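Local coordinates for DUF4595 domain-containing protein (Bacteroides vulgatus, PDB 3TZG) that is of unknown function but folds as a porin-like beta barrel, probably related to membrane beta-barrel proteins, at residues 134-142 with 153-162. Residues are numbered along the deposited sequence; the frame is centred on the assembly and turned at random.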
# COMPACT_ATOMS: atom_id res chain seq x y z
N GLY A 134 -14.72 10.82 -1.24
CA GLY A 134 -14.02 9.65 -0.74
C GLY A 134 -12.63 9.43 -1.31
O GLY A 134 -11.99 8.42 -1.00
N ARG A 135 -12.16 10.38 -2.14
CA ARG A 135 -10.84 10.33 -2.77
C ARG A 135 -9.75 10.69 -1.79
O ARG A 135 -9.92 11.65 -1.04
CB ARG A 135 -10.78 11.28 -3.98
CG ARG A 135 -11.68 10.83 -5.11
CD ARG A 135 -11.67 11.81 -6.25
NE ARG A 135 -12.19 13.11 -5.87
CZ ARG A 135 -12.47 14.09 -6.72
NH1 ARG A 135 -12.31 13.90 -8.03
NH2 ARG A 135 -12.93 15.25 -6.29
N LEU A 136 -8.62 9.94 -1.79
CA LEU A 136 -7.49 10.24 -0.90
C LEU A 136 -6.78 11.51 -1.39
O LEU A 136 -6.23 11.51 -2.50
CB LEU A 136 -6.52 9.04 -0.84
CG LEU A 136 -5.26 9.22 -0.02
CD1 LEU A 136 -5.59 9.48 1.43
CD2 LEU A 136 -4.37 8.03 -0.16
N LYS A 137 -6.85 12.60 -0.61
CA LYS A 137 -6.31 13.89 -1.03
C LYS A 137 -4.93 14.16 -0.49
O LYS A 137 -4.10 14.73 -1.22
CB LYS A 137 -7.24 15.04 -0.63
CG LYS A 137 -8.31 15.29 -1.72
CD LYS A 137 -7.75 15.97 -3.03
CE LYS A 137 -8.73 16.15 -4.15
NZ LYS A 137 -9.92 16.99 -3.77
N GLU A 138 -4.66 13.74 0.76
CA GLU A 138 -3.37 13.97 1.41
C GLU A 138 -2.99 12.87 2.35
O GLU A 138 -3.86 12.27 2.99
CB GLU A 138 -3.37 15.27 2.22
CG GLU A 138 -3.60 16.54 1.44
CD GLU A 138 -3.82 17.75 2.33
OE1 GLU A 138 -3.53 17.68 3.54
OE2 GLU A 138 -4.22 18.80 1.78
N VAL A 139 -1.69 12.63 2.46
CA VAL A 139 -1.10 11.65 3.37
C VAL A 139 0.03 12.34 4.11
O VAL A 139 0.92 12.91 3.49
CB VAL A 139 -0.61 10.34 2.69
CG1 VAL A 139 -0.13 9.33 3.75
CG2 VAL A 139 -1.68 9.74 1.77
N MSE A 140 -0.01 12.30 5.43
CA MSE A 140 1.02 12.87 6.29
C MSE A 140 1.66 11.75 7.08
O MSE A 140 0.95 10.95 7.70
CB MSE A 140 0.46 13.94 7.22
CG MSE A 140 0.07 15.19 6.49
SE MSE A 140 -1.81 15.62 6.68
CE MSE A 140 -2.65 14.14 5.80
N THR A 141 3.00 11.64 6.98
CA THR A 141 3.75 10.59 7.64
C THR A 141 4.88 11.17 8.42
O THR A 141 5.60 12.03 7.91
CB THR A 141 4.27 9.55 6.66
OG1 THR A 141 3.32 9.27 5.64
CG2 THR A 141 4.64 8.27 7.35
N VAL A 142 5.04 10.70 9.67
CA VAL A 142 6.11 11.08 10.57
C VAL A 142 6.87 9.83 10.93
O VAL A 142 6.27 8.87 11.40
CB VAL A 142 5.61 11.83 11.83
CG1 VAL A 142 6.77 12.19 12.76
CG2 VAL A 142 4.83 13.08 11.44
N CYS A 153 6.88 13.60 5.81
CA CYS A 153 6.47 13.78 4.44
C CYS A 153 5.01 14.16 4.37
O CYS A 153 4.18 13.58 5.07
CB CYS A 153 6.74 12.52 3.64
SG CYS A 153 6.54 12.72 1.85
N HIS A 154 4.70 15.09 3.49
CA HIS A 154 3.34 15.44 3.18
C HIS A 154 3.14 15.15 1.72
O HIS A 154 3.89 15.68 0.90
CB HIS A 154 3.07 16.90 3.53
CG HIS A 154 1.63 17.24 3.77
ND1 HIS A 154 1.28 18.17 4.73
CD2 HIS A 154 0.51 16.76 3.19
CE1 HIS A 154 -0.03 18.27 4.67
NE2 HIS A 154 -0.55 17.44 3.76
N THR A 155 2.18 14.25 1.39
CA THR A 155 1.88 13.84 -0.00
C THR A 155 0.49 14.40 -0.43
O THR A 155 -0.48 14.30 0.31
CB THR A 155 1.96 12.33 -0.12
OG1 THR A 155 3.22 11.87 0.36
CG2 THR A 155 1.78 11.87 -1.51
N TYR A 156 0.42 15.03 -1.61
CA TYR A 156 -0.84 15.61 -2.12
C TYR A 156 -1.24 14.90 -3.41
O TYR A 156 -0.39 14.64 -4.25
CB TYR A 156 -0.71 17.14 -2.33
CG TYR A 156 -0.27 17.91 -1.11
CD1 TYR A 156 1.08 18.08 -0.81
CD2 TYR A 156 -1.20 18.51 -0.27
CE1 TYR A 156 1.50 18.84 0.28
CE2 TYR A 156 -0.79 19.25 0.85
CZ TYR A 156 0.55 19.42 1.11
OH TYR A 156 0.97 20.10 2.23
N TYR A 157 -2.54 14.57 -3.58
CA TYR A 157 -3.02 13.85 -4.78
C TYR A 157 -4.01 14.67 -5.56
O TYR A 157 -4.96 15.22 -5.00
CB TYR A 157 -3.68 12.50 -4.39
CG TYR A 157 -2.73 11.54 -3.74
CD1 TYR A 157 -1.89 10.74 -4.51
CD2 TYR A 157 -2.59 11.49 -2.37
CE1 TYR A 157 -0.94 9.91 -3.92
CE2 TYR A 157 -1.65 10.66 -1.76
CZ TYR A 157 -0.84 9.85 -2.54
OH TYR A 157 0.07 9.01 -1.95
N ASN A 158 -3.83 14.69 -6.87
CA ASN A 158 -4.71 15.42 -7.79
C ASN A 158 -5.53 14.42 -8.66
O ASN A 158 -4.97 13.45 -9.16
CB ASN A 158 -3.88 16.35 -8.66
CG ASN A 158 -4.73 17.18 -9.58
OD1 ASN A 158 -5.13 16.74 -10.67
ND2 ASN A 158 -5.06 18.38 -9.14
N TYR A 159 -6.85 14.70 -8.84
CA TYR A 159 -7.83 13.89 -9.58
C TYR A 159 -8.57 14.72 -10.67
O TYR A 159 -9.70 14.38 -11.05
CB TYR A 159 -8.86 13.32 -8.59
CG TYR A 159 -8.25 12.43 -7.53
CD1 TYR A 159 -8.09 11.07 -7.75
CD2 TYR A 159 -7.89 12.95 -6.29
CE1 TYR A 159 -7.52 10.24 -6.78
CE2 TYR A 159 -7.31 12.13 -5.32
CZ TYR A 159 -7.13 10.78 -5.57
OH TYR A 159 -6.59 9.99 -4.60
N ASP A 160 -7.95 15.82 -11.16
CA ASP A 160 -8.60 16.73 -12.11
C ASP A 160 -8.89 16.05 -13.44
O ASP A 160 -9.85 16.43 -14.10
CB ASP A 160 -7.76 18.00 -12.34
CG ASP A 160 -7.60 18.86 -11.09
OD1 ASP A 160 -8.42 18.71 -10.15
OD2 ASP A 160 -6.64 19.68 -11.06
N ASN A 161 -8.10 15.04 -13.83
CA ASN A 161 -8.29 14.31 -15.09
C ASN A 161 -9.47 13.33 -14.98
O ASN A 161 -9.94 12.85 -16.00
CB ASN A 161 -7.00 13.56 -15.51
CG ASN A 161 -5.84 14.43 -15.96
OD1 ASN A 161 -5.95 15.66 -16.07
ND2 ASN A 161 -4.69 13.80 -16.26
N ASN A 162 -9.97 13.08 -13.75
CA ASN A 162 -11.10 12.21 -13.40
C ASN A 162 -10.97 10.83 -14.04
O ASN A 162 -11.82 10.39 -14.82
CB ASN A 162 -12.46 12.84 -13.76
CG ASN A 162 -13.00 13.77 -12.70
OD1 ASN A 162 -12.40 14.80 -12.34
ND2 ASN A 162 -14.16 13.41 -12.16
O HOH W 1 -11.74 16.47 -9.87
O HOH W 2 3.26 10.99 3.58
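Tyr159 reaches back from the end of strand 153-158 to the start of strand 136-142. Tyr159 CB meets Arg135 NH1 at 3.5 Å. Next, CG and CD1 lie under Arg135 CD, which sits over one ring face, 4.0 Å from the Tyr159 centroid, while Tyr159 CD2 meets Lys137 CE at the rim, 3.9 Å away. CE2 and CZ touch Leu136 O and Arg135 CB, and at the tip Tyr159 OH donates to Leu136 O (2.6 Å), which lies in the ring plane. Arg135 NE and Lys137 NZ both form salt bridges with Asp131, and a water joins Arg135 NH1 to Tyr159 O. A phenylalanine here would probably leave Leu136 O without this donor, the ring held by packing alone.

Farther along, His154 NE2 donates to Glu138 OE1 at 3.0 Å; the oxygen lies in the ring plane but is approached from above the carboxylate. CG anti to the backbone N (chi1 -157°) carries the imidazole across to Met140, a selenomethionine whose CG rests over the ring centre. Backbone pairs such as Thr155 N to Val139 O (2.8 Å) join the strands into an antiparallel beta hairpin in the barrel wall; on its other side strand 136-145 pairs with strand 120-130, where Lys137 and Glu138 make a classic bulge facing Val129.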